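Local coordinates for flavoprotein (Thermotoga maritima, PDB 5V8S) that binds a mu-oxo-diiron centre in a metallo-beta-lactamase-like domain and, as a flavodiiron protein, probably transfers electrons through FMN as an oxidoreductase, at residues I50-Y55 / L237-I243; N96-D102 / F177-V181; G183-E189 / R201-V206. The protein carries 1 engineered substitution. All coordinates share one frame. Residue numbers count along the deposited sequence, not the author numbering.

Contact 1 (I50-Y55 / L237-I243). With FEO (mu-oxo-diiron), chain C.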
loop_
_atom_site.group_PDB
_atom_site.type_symbol
_atom_site.label_atom_id
_atom_site.label_comp_id
_atom_site.label_asym_id
_atom_site.label_seq_id
_atom_site.Cartn_x
_atom_site.Cartn_y
_atom_site.Cartn_z
ATOM N N ILE A 50 -8.209 -18.595 -4.656
ATOM C CA ILE A 50 -8.785 -18.607 -5.991
ATOM C C ILE A 50 -8.522 -19.978 -6.585
ATOM O O ILE A 50 -7.499 -20.608 -6.299
ATOM C CB ILE A 50 -8.191 -17.478 -6.863
ATOM C CG1 ILE A 50 -8.996 -17.309 -8.158
ATOM C CG2 ILE A 50 -6.694 -17.724 -7.128
ATOM C CD1 ILE A 50 -8.476 -16.196 -9.082
ATOM N N SER A 51 -9.465 -20.456 -7.399
ATOM C CA SER A 51 -9.256 -21.708 -8.111
ATOM C C SER A 51 -8.820 -21.426 -9.543
ATOM O O SER A 51 -9.073 -20.355 -10.093
ATOM C CB SER A 51 -10.515 -22.585 -8.104
ATOM O OG SER A 51 -11.493 -22.143 -9.040
ATOM N N TYR A 52 -8.163 -22.417 -10.144
ATOM C CA TYR A 52 -7.881 -22.432 -11.585
ATOM C C TYR A 52 -8.632 -23.621 -12.164
ATOM O O TYR A 52 -8.454 -24.759 -11.704
ATOM C CB TYR A 52 -6.375 -22.506 -11.918
ATOM C CG TYR A 52 -5.584 -21.526 -11.096
ATOM C CD1 TYR A 52 -5.837 -20.167 -11.185
ATOM C CD2 TYR A 52 -4.659 -21.966 -10.188
ATOM C CE1 TYR A 52 -5.171 -19.244 -10.380
ATOM C CE2 TYR A 52 -3.961 -21.050 -9.371
ATOM C CZ TYR A 52 -4.238 -19.687 -9.475
ATOM O OH TYR A 52 -3.598 -18.744 -8.663
ATOM N N ASN A 53 -9.467 -23.355 -13.168
ATOM C CA ASN A 53 -10.361 -24.365 -13.726
ATOM C C ASN A 53 -10.022 -24.575 -15.193
ATOM O O ASN A 53 -10.052 -23.619 -15.970
ATOM C CB ASN A 53 -11.830 -23.925 -13.681
ATOM C CG ASN A 53 -12.305 -23.509 -12.286
ATOM O OD1 ASN A 53 -11.737 -23.899 -11.258
ATOM N ND2 ASN A 53 -13.374 -22.717 -12.257
ATOM N N ALA A 54 -9.712 -25.810 -15.567
ATOM C CA ALA A 54 -9.540 -26.197 -16.960
ATOM C C ALA A 54 -10.567 -27.269 -17.284
ATOM O O ALA A 54 -11.157 -27.860 -16.385
ATOM C CB ALA A 54 -8.126 -26.736 -17.184
ATOM N N TYR A 55 -10.784 -27.514 -18.576
ATOM C CA TYR A 55 -11.847 -28.416 -18.996
ATOM C C TYR A 55 -11.336 -29.346 -20.082
ATOM O O TYR A 55 -10.490 -28.962 -20.894
ATOM C CB TYR A 55 -13.070 -27.647 -19.521
ATOM C CG TYR A 55 -13.633 -26.724 -18.460
ATOM C CD1 TYR A 55 -13.129 -25.439 -18.297
ATOM C CD2 TYR A 55 -14.622 -27.147 -17.590
ATOM C CE1 TYR A 55 -13.607 -24.596 -17.300
ATOM C CE2 TYR A 55 -15.109 -26.314 -16.600
ATOM C CZ TYR A 55 -14.603 -25.045 -16.460
ATOM O OH TYR A 55 -15.117 -24.245 -15.469
ATOM N N LEU A 237 -19.002 -21.877 -17.782
ATOM C CA LEU A 237 -17.897 -22.629 -17.191
ATOM C C LEU A 237 -16.677 -21.714 -17.212
ATOM O O LEU A 237 -15.952 -21.646 -18.225
ATOM C CB LEU A 237 -17.612 -23.893 -18.006
ATOM C CG LEU A 237 -18.493 -25.127 -17.745
ATOM C CD1 LEU A 237 -19.973 -24.795 -17.727
ATOM C CD2 LEU A 237 -18.174 -26.215 -18.750
ATOM N N PRO A 238 -16.430 -20.969 -16.139
ATOM C CA PRO A 238 -15.305 -20.020 -16.124
ATOM C C PRO A 238 -14.010 -20.624 -15.628
ATOM O O PRO A 238 -13.973 -21.758 -15.141
ATOM C CB PRO A 238 -15.780 -18.952 -15.136
ATOM C CG PRO A 238 -16.535 -19.783 -14.108
ATOM C CD PRO A 238 -17.176 -20.957 -14.873
ATOM N N GLY A 239 -12.945 -19.819 -15.686
ATOM C CA GLY A 239 -11.621 -20.245 -15.285
ATOM C C GLY A 239 -11.319 -20.142 -13.817
ATOM O O GLY A 239 -10.297 -20.665 -13.382
ATOM N N HIS A 240 -12.171 -19.462 -13.063
ATOM C CA HIS A 240 -11.976 -19.285 -11.630
ATOM C C HIS A 240 -13.326 -19.358 -10.946
ATOM O O HIS A 240 -14.271 -18.717 -11.396
ATOM C CB HIS A 240 -11.374 -17.905 -11.312
ATOM C CG HIS A 240 -10.131 -17.579 -12.082
ATOM N ND1 HIS A 240 -8.936 -18.240 -11.901
ATOM C CD2 HIS A 240 -9.909 -16.659 -13.045
ATOM C CE1 HIS A 240 -8.025 -17.733 -12.713
ATOM N NE2 HIS A 240 -8.589 -16.767 -13.412
ATOM N N GLY A 241 -13.390 -20.101 -9.841
ATOM C CA GLY A 241 -14.601 -20.143 -9.026
ATOM C C GLY A 241 -15.624 -21.167 -9.502
ATOM O O GLY A 241 -15.297 -22.192 -10.100
ATOM N N LEU A 242 -16.886 -20.869 -9.205
ATOM C CA LEU A 242 -17.981 -21.790 -9.451
ATOM C C LEU A 242 -18.312 -21.900 -10.934
ATOM O O LEU A 242 -18.192 -20.943 -11.706
ATOM C CB LEU A 242 -19.221 -21.282 -8.732
ATOM C CG LEU A 242 -19.326 -21.468 -7.216
ATOM C CD1 LEU A 242 -20.755 -21.157 -6.816
ATOM C CD2 LEU A 242 -18.923 -22.881 -6.758
ATOM N N ILE A 243 -18.809 -23.083 -11.302
ATOM C CA ILE A 243 -19.454 -23.342 -12.585
ATOM C C ILE A 243 -20.940 -23.085 -12.407
ATOM O O ILE A 243 -21.501 -23.381 -11.345
ATOM C CB ILE A 243 -19.197 -24.800 -13.001
ATOM C CG1 ILE A 243 -17.714 -24.999 -13.274
ATOM C CG2 ILE A 243 -20.054 -25.215 -14.193
ATOM C CD1 ILE A 243 -17.293 -26.427 -13.147
HETATM FE FE1 FEO C . -6.576 -12.845 -16.612
HETATM FE FE2 FEO C . -7.434 -15.672 -14.911
HETATM O O FEO C . -6.308 -14.583 -15.951
HETATM O O HOH W 1 -6.746 -12.440 -14.449
HETATM O O HOH W 2 -7.771 -13.867 -13.569
#
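His240 NE2 binds FE2 of the diiron group at 2.2 Å, while its other ring nitrogen, ND1, donates to Ser51 O at 2.8 Å; an imidazole held at both nitrogens has little freedom to turn. Such second-shell support of a metal ligand arises where the strand holding Ile50-Tyr55 meets the end of strand 235-238 and the loop after it, each strand from one of the two sheets of the metallo-beta-lactamase sandwich. Around His240 the backbone is pinned by Asn53 N to Gly239 O (2.8 Å) and Gly241 N to Ser51 OG (2.9 Å). The Asn53 side-chain carboxamide clamps the loop, ND2 reaching Gly241 O at 2.9 Å and Pro238 O at 3.1 Å, while OD1 accepts from Ser51 OG. Pro238 O also receives Tyr55 OH at 2.8 Å. Gly241, at phi 86° and psi -152°, has a backbone that would jam a CB against the preceding carbonyl. Packing surrounds this polar network: Tyr55 rests on Leu237 and Ile243, and Tyr52, whose hydroxyl bonds Asp34, meets the His240 ring rim to rim. Over one face of that imidazole, Ile50 CD1 makes a CH-pi contact 3.8 Å from the ring centroid.

Contact 2 (N96-D102 / F177-V181). Engineered in segment 96-102: Asp102 (natural residue His). With FEO (mu-oxo-diiron), chain C.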
loop_
_atom_site.group_PDB
_atom_site.type_symbol
_atom_site.label_atom_id
_atom_site.label_comp_id
_atom_site.label_asym_id
_atom_site.label_seq_id
_atom_site.Cartn_x
_atom_site.Cartn_y
_atom_site.Cartn_z
ATOM N N ASN A 96 -8.441 -19.479 -24.349
ATOM C CA ASN A 96 -9.321 -18.324 -24.376
ATOM C C ASN A 96 -8.593 -17.041 -23.959
ATOM O O ASN A 96 -9.034 -15.950 -24.324
ATOM C CB ASN A 96 -10.487 -18.557 -23.412
ATOM C CG ASN A 96 -11.492 -19.573 -23.932
ATOM O OD1 ASN A 96 -12.000 -19.443 -25.050
ATOM N ND2 ASN A 96 -11.795 -20.599 -23.117
ATOM N N HIS A 97 -7.489 -17.160 -23.220
ATOM C CA HIS A 97 -6.782 -16.047 -22.596
ATOM C C HIS A 97 -5.446 -16.609 -22.159
ATOM O O HIS A 97 -5.379 -17.733 -21.650
ATOM C CB HIS A 97 -7.632 -15.575 -21.398
ATOM C CG HIS A 97 -7.038 -14.514 -20.507
ATOM N ND1 HIS A 97 -6.493 -13.321 -20.944
ATOM C CD2 HIS A 97 -7.029 -14.446 -19.156
ATOM C CE1 HIS A 97 -6.136 -12.589 -19.902
ATOM N NE2 HIS A 97 -6.460 -13.247 -18.803
ATOM N N THR A 98 -4.380 -15.855 -22.405
ATOM C CA THR A 98 -3.028 -16.381 -22.289
ATOM C C THR A 98 -2.342 -16.041 -20.973
ATOM O O THR A 98 -1.174 -16.400 -20.800
ATOM C CB THR A 98 -2.156 -15.854 -23.430
ATOM O OG1 THR A 98 -2.018 -14.432 -23.307
ATOM C CG2 THR A 98 -2.765 -16.213 -24.784
ATOM N N GLU A 99 -3.005 -15.344 -20.057
ATOM C CA GLU A 99 -2.319 -14.938 -18.838
ATOM C C GLU A 99 -1.832 -16.188 -18.099
ATOM O O GLU A 99 -2.528 -17.209 -18.085
ATOM C CB GLU A 99 -3.259 -14.131 -17.942
ATOM C CG GLU A 99 -2.598 -13.531 -16.723
ATOM C CD GLU A 99 -3.497 -12.605 -15.955
ATOM O OE1 GLU A 99 -4.564 -12.228 -16.450
ATOM O OE2 GLU A 99 -3.111 -12.223 -14.824
ATOM N N PRO A 100 -0.653 -16.156 -17.469
ATOM C CA PRO A 100 -0.090 -17.409 -16.938
ATOM C C PRO A 100 -0.838 -18.062 -15.796
ATOM O O PRO A 100 -0.497 -19.203 -15.469
ATOM C CB PRO A 100 1.332 -17.022 -16.545
ATOM C CG PRO A 100 1.673 -15.940 -17.497
ATOM C CD PRO A 100 0.412 -15.151 -17.678
ATOM N N ASP A 101 -1.811 -17.411 -15.146
ATOM C CA ASP A 101 -2.614 -18.153 -14.179
ATOM C C ASP A 101 -3.481 -19.209 -14.849
ATOM O O ASP A 101 -3.832 -20.209 -14.218
ATOM C CB ASP A 101 -3.502 -17.231 -13.344
ATOM C CG ASP A 101 -4.461 -16.396 -14.173
ATOM O OD1 ASP A 101 -4.043 -15.782 -15.167
ATOM O OD2 ASP A 101 -5.663 -16.340 -13.826
ATOM N N ASP A 102 -3.811 -19.008 -16.112
ATOM C CA ASP A 102 -4.565 -19.977 -16.884
ATOM C C ASP A 102 -3.725 -20.728 -17.918
ATOM O O ASP A 102 -4.118 -21.828 -18.311
ATOM C CB ASP A 102 -5.793 -19.281 -17.512
ATOM C CG ASP A 102 -6.779 -18.712 -16.410
ATOM O OD1 ASP A 102 -7.355 -19.521 -15.632
ATOM O OD2 ASP A 102 -6.976 -17.475 -16.277
ATOM N N PHE A 177 -17.459 -21.677 -22.364
ATOM C CA PHE A 177 -16.183 -21.740 -21.656
ATOM C C PHE A 177 -15.601 -20.335 -21.714
ATOM O O PHE A 177 -15.210 -19.862 -22.784
ATOM C CB PHE A 177 -15.245 -22.746 -22.326
ATOM C CG PHE A 177 -15.783 -24.150 -22.380
ATOM C CD1 PHE A 177 -16.548 -24.576 -23.457
ATOM C CD2 PHE A 177 -15.484 -25.061 -21.378
ATOM C CE1 PHE A 177 -17.021 -25.890 -23.520
ATOM C CE2 PHE A 177 -15.942 -26.376 -21.441
ATOM C CZ PHE A 177 -16.712 -26.786 -22.509
ATOM N N SER A 178 -15.600 -19.640 -20.579
ATOM C CA SER A 178 -15.442 -18.199 -20.593
ATOM C C SER A 178 -14.181 -17.700 -19.906
ATOM O O SER A 178 -13.961 -16.490 -19.880
ATOM C CB SER A 178 -16.664 -17.544 -19.940
ATOM O OG SER A 178 -16.885 -18.080 -18.657
ATOM N N CYS A 179 -13.368 -18.587 -19.336
ATOM C CA CYS A 179 -12.126 -18.213 -18.663
ATOM C C CYS A 179 -12.346 -17.106 -17.622
ATOM O O CYS A 179 -13.114 -17.312 -16.694
ATOM C CB CYS A 179 -11.013 -17.895 -19.660
ATOM S SG CYS A 179 -9.385 -18.086 -18.909
ATOM N N ASP A 180 -11.720 -15.929 -17.739
ATOM C CA ASP A 180 -11.893 -14.916 -16.686
ATOM C C ASP A 180 -13.290 -14.330 -16.648
ATOM O O ASP A 180 -13.696 -13.810 -15.597
ATOM C CB ASP A 180 -10.942 -13.732 -16.858
ATOM C CG ASP A 180 -9.490 -14.059 -16.511
ATOM O OD1 ASP A 180 -9.217 -15.166 -16.001
ATOM O OD2 ASP A 180 -8.615 -13.206 -16.772
ATOM N N VAL A 181 -14.023 -14.386 -17.754
ATOM C CA VAL A 181 -15.362 -13.817 -17.822
ATOM C C VAL A 181 -16.287 -14.725 -17.017
ATOM O O VAL A 181 -16.529 -15.875 -17.388
ATOM C CB VAL A 181 -15.827 -13.670 -19.274
ATOM C CG1 VAL A 181 -17.244 -13.119 -19.327
ATOM C CG2 VAL A 181 -14.871 -12.773 -20.056
HETATM FE FE1 FEO C . -6.576 -12.845 -16.612
HETATM FE FE2 FEO C . -7.434 -15.672 -14.911
HETATM O O FEO C . -6.308 -14.583 -15.951
HETATM O O HOH W 1 -6.746 -12.440 -14.449
HETATM O O HOH W 2 -7.771 -13.867 -13.569
#
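Two segments can be joined largely through metal, with direct packing around Cys179: the loop and helix start Asn96-Asp102 and the strand end and turn Phe177-Val181 share no direct hydrogen bond. Asn96 begins by packing CB against Cys179 CB at 3.8 Å, its OD1 engaged with Thr170. Next, His97 binds FE1 through NE2 at 2.2 Å, its ND1 held by Asp166, and turns its ring edge to the Cys179 sulfur. Glu99, the N-cap residue of the short helix that follows, gives OE1 to FE1 at 2.1 Å; its OE2 is bonded to Tyr276 of the second subunit, so the partner chain reaches the site. From the helix, Asp101 OD2 binds FE2 at 2.2 Å. Asp102, engineered in place of the natural His, also binds FE2, with OD2 at 2.3 Å, and that oxygen lies 3.6 Å from Cys179 SG. Facing them is Asp180, within a type II' turn spanning Ser178-Val181: OD2 binds FE1 and OD1 binds FE2, each at 2.1 Å. His163 completes the protein ligands of FE1 and His240 those of FE2. An oxo- and carboxylate-bridged iron pair with ligands from an H-x-E-x-D motif (His97, Glu99, Asp101) is characteristic of the flavodiiron site in a metallo-beta-lactamase fold.

Contact 3 (G183-E189 / R201-V206)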
loop_
_atom_site.group_PDB
_atom_site.type_symbol
_atom_site.label_atom_id
_atom_site.label_comp_id
_atom_site.label_asym_id
_atom_site.label_seq_id
_atom_site.Cartn_x
_atom_site.Cartn_y
_atom_site.Cartn_z
ATOM N N GLY A 183 -15.596 -15.328 -13.702
ATOM C CA GLY A 183 -14.844 -15.848 -12.586
ATOM C C GLY A 183 -15.118 -15.110 -11.288
ATOM O O GLY A 183 -15.761 -14.072 -11.259
ATOM N N GLY A 184 -14.599 -15.688 -10.215
ATOM C CA GLY A 184 -14.615 -15.059 -8.908
ATOM C C GLY A 184 -13.497 -15.629 -8.061
ATOM O O GLY A 184 -12.943 -16.688 -8.366
ATOM N N TYR A 185 -13.173 -14.910 -6.978
ATOM C CA TYR A 185 -12.320 -15.460 -5.939
ATOM C C TYR A 185 -13.146 -16.413 -5.068
ATOM O O TYR A 185 -14.350 -16.582 -5.282
ATOM C CB TYR A 185 -11.758 -14.331 -5.069
ATOM C CG TYR A 185 -10.897 -13.316 -5.788
ATOM C CD1 TYR A 185 -9.778 -13.701 -6.520
ATOM C CD2 TYR A 185 -11.181 -11.962 -5.701
ATOM C CE1 TYR A 185 -8.953 -12.746 -7.142
ATOM C CE2 TYR A 185 -10.381 -11.010 -6.308
ATOM C CZ TYR A 185 -9.265 -11.401 -7.040
ATOM O OH TYR A 185 -8.446 -10.460 -7.652
ATOM N N LEU A 186 -12.483 -17.021 -4.068
ATOM C CA LEU A 186 -13.053 -17.961 -3.092
ATOM C C LEU A 186 -12.867 -19.404 -3.545
ATOM O O LEU A 186 -12.878 -19.703 -4.746
ATOM C CB LEU A 186 -14.549 -17.697 -2.790
ATOM C CG LEU A 186 -15.137 -18.444 -1.570
ATOM C CD1 LEU A 186 -14.619 -17.929 -0.251
ATOM C CD2 LEU A 186 -16.668 -18.388 -1.572
ATOM N N LEU A 187 -12.733 -20.313 -2.580
ATOM C CA LEU A 187 -12.647 -21.739 -2.857
ATOM C C LEU A 187 -13.881 -22.440 -2.313
ATOM O O LEU A 187 -13.818 -23.063 -1.245
ATOM C CB LEU A 187 -11.394 -22.303 -2.198
ATOM C CG LEU A 187 -10.091 -21.624 -2.624
ATOM C CD1 LEU A 187 -8.925 -22.140 -1.774
ATOM C CD2 LEU A 187 -9.849 -21.814 -4.122
ATOM N N PRO A 188 -15.012 -22.372 -3.015
ATOM C CA PRO A 188 -16.257 -22.894 -2.457
ATOM C C PRO A 188 -16.198 -24.401 -2.292
ATOM O O PRO A 188 -15.481 -25.115 -2.998
ATOM C CB PRO A 188 -17.312 -22.489 -3.494
ATOM C CG PRO A 188 -16.656 -21.489 -4.370
ATOM C CD PRO A 188 -15.215 -21.802 -4.356
ATOM N N GLU A 189 -17.019 -24.881 -1.369
ATOM C CA GLU A 189 -17.018 -26.275 -0.965
ATOM C C GLU A 189 -17.721 -27.191 -1.964
ATOM O O GLU A 189 -17.907 -28.372 -1.662
ATOM C CB GLU A 189 -17.687 -26.404 0.412
ATOM C CG GLU A 189 -17.492 -25.189 1.345
ATOM C CD GLU A 189 -17.836 -25.500 2.807
ATOM O OE1 GLU A 189 -18.484 -24.656 3.470
ATOM O OE2 GLU A 189 -17.461 -26.593 3.292
ATOM N N ARG A 201 -23.021 -16.587 -0.491
ATOM C CA ARG A 201 -21.716 -16.267 0.068
ATOM C C ARG A 201 -20.698 -15.975 -1.024
ATOM O O ARG A 201 -19.741 -15.244 -0.787
ATOM C CB ARG A 201 -21.284 -17.450 0.928
ATOM C CG ARG A 201 -19.901 -17.489 1.399
ATOM C CD ARG A 201 -19.665 -18.755 2.245
ATOM N NE ARG A 201 -20.901 -19.468 2.603
ATOM C CZ ARG A 201 -21.073 -20.783 2.486
ATOM N NH1 ARG A 201 -20.087 -21.567 2.043
ATOM N NH2 ARG A 201 -22.237 -21.317 2.827
ATOM N N TYR A 202 -20.864 -16.577 -2.207
ATOM C CA TYR A 202 -19.880 -16.478 -3.282
ATOM C C TYR A 202 -19.949 -15.140 -4.015
ATOM O O TYR A 202 -18.913 -14.594 -4.404
ATOM C CB TYR A 202 -20.099 -17.647 -4.248
ATOM C CG TYR A 202 -19.222 -17.641 -5.484
ATOM C CD1 TYR A 202 -17.837 -17.672 -5.389
ATOM C CD2 TYR A 202 -19.784 -17.657 -6.762
ATOM C CE1 TYR A 202 -17.042 -17.688 -6.508
ATOM C CE2 TYR A 202 -18.981 -17.676 -7.905
ATOM C CZ TYR A 202 -17.606 -17.680 -7.761
ATOM O OH TYR A 202 -16.807 -17.715 -8.885
ATOM N N LEU A 203 -21.141 -14.597 -4.234
ATOM C CA LEU A 203 -21.255 -13.450 -5.133
ATOM C C LEU A 203 -20.431 -12.239 -4.698
ATOM O O LEU A 203 -19.859 -11.566 -5.575
ATOM C CB LEU A 203 -22.729 -13.117 -5.401
ATOM C CG LEU A 203 -23.397 -14.094 -6.385
ATOM C CD1 LEU A 203 -24.896 -13.887 -6.379
ATOM C CD2 LEU A 203 -22.853 -13.914 -7.777
ATOM N N PRO A 204 -20.319 -11.898 -3.417
ATOM C CA PRO A 204 -19.435 -10.777 -3.056
ATOM C C PRO A 204 -17.990 -11.010 -3.462
ATOM O O PRO A 204 -17.277 -10.052 -3.783
ATOM C CB PRO A 204 -19.607 -10.662 -1.538
ATOM C CG PRO A 204 -20.960 -11.263 -1.276
ATOM C CD PRO A 204 -21.111 -12.375 -2.270
ATOM N N HIS A 205 -17.536 -12.267 -3.471
ATOM C CA HIS A 205 -16.197 -12.567 -3.966
ATOM C C HIS A 205 -16.109 -12.476 -5.487
ATOM O O HIS A 205 -15.010 -12.258 -6.018
ATOM C CB HIS A 205 -15.735 -13.932 -3.467
ATOM C CG HIS A 205 -15.668 -14.025 -1.973
ATOM N ND1 HIS A 205 -14.558 -13.636 -1.253
ATOM C CD2 HIS A 205 -16.586 -14.433 -1.064
ATOM C CE1 HIS A 205 -14.800 -13.799 0.039
ATOM N NE2 HIS A 205 -16.024 -14.281 0.179
ATOM N N VAL A 206 -17.235 -12.639 -6.189
ATOM C CA VAL A 206 -17.280 -12.331 -7.616
ATOM C C VAL A 206 -17.136 -10.834 -7.825
ATOM O O VAL A 206 -16.355 -10.387 -8.666
ATOM C CB VAL A 206 -18.582 -12.866 -8.241
ATOM C CG1 VAL A 206 -18.687 -12.428 -9.702
ATOM C CG2 VAL A 206 -18.621 -14.370 -8.117
#
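This is a loop-on-helix contact, mainly apolar, in which the irregular run Gly183-Glu189, following strand 175-179, lies along helix 196-214 to which the chain soon leads. The backbones come nearest at Gly184, whose CA is 4.0 Å from Val206 CA; a CB there would clash with Tyr202 OH and Val206 CG2, so the absence of a side chain lets the backbones come together. Just beyond, Tyr185 N makes a weak hydrogen bond to His205 O at 3.4 Å, while the Tyr185 hydroxyl bonds Thr212 farther along the same helix. Leu186 is the central wedge: CD1 sits over the face of the His205 imidazole, 4.0 Å from its centroid, in a CH-pi contact, and CD2 touches Tyr202 CD1 at 4.1 Å. Pro188 CG also lies 4.1 Å from Tyr202 CD1. His205 ND1 is bonded to Glu48, and Tyr202 OH to Leu242 N, which ties the helix to other loops. At the exposed end, Glu189 OE1 and Arg201 NH1 form a long salt bridge of 3.8 Å. The arrangement belongs to the helical layer of the metallo-beta-lactamase fold, with a loop coming from the bridging-aspartate turn packed on a helix flanking the central sheets.

Taken together, the three contacts show how chemistry changes with place in one domain: contacts 1 and 2 hold metal ligands, whereas contact 3 lies beside the site and holds none. Contacts 1 and 2 are wholly buried and share the diiron group and a sheet: strands 235-238 and 175-179 are neighbours, and Gly239 N probably bonds Cys179 O at 2.7 Å. Hydrogen bonds nonetheless dominate contact 1 and metal coordination contact 2. Contact 3, centred about 17 Å from the centre of contact 2, is also largely buried but has an exposed end and relies on apolar packing. It abuts contact 1, where Gly184 N probably bonds His240 O at 3.3 Å. Contact 1 encloses both others along the chain.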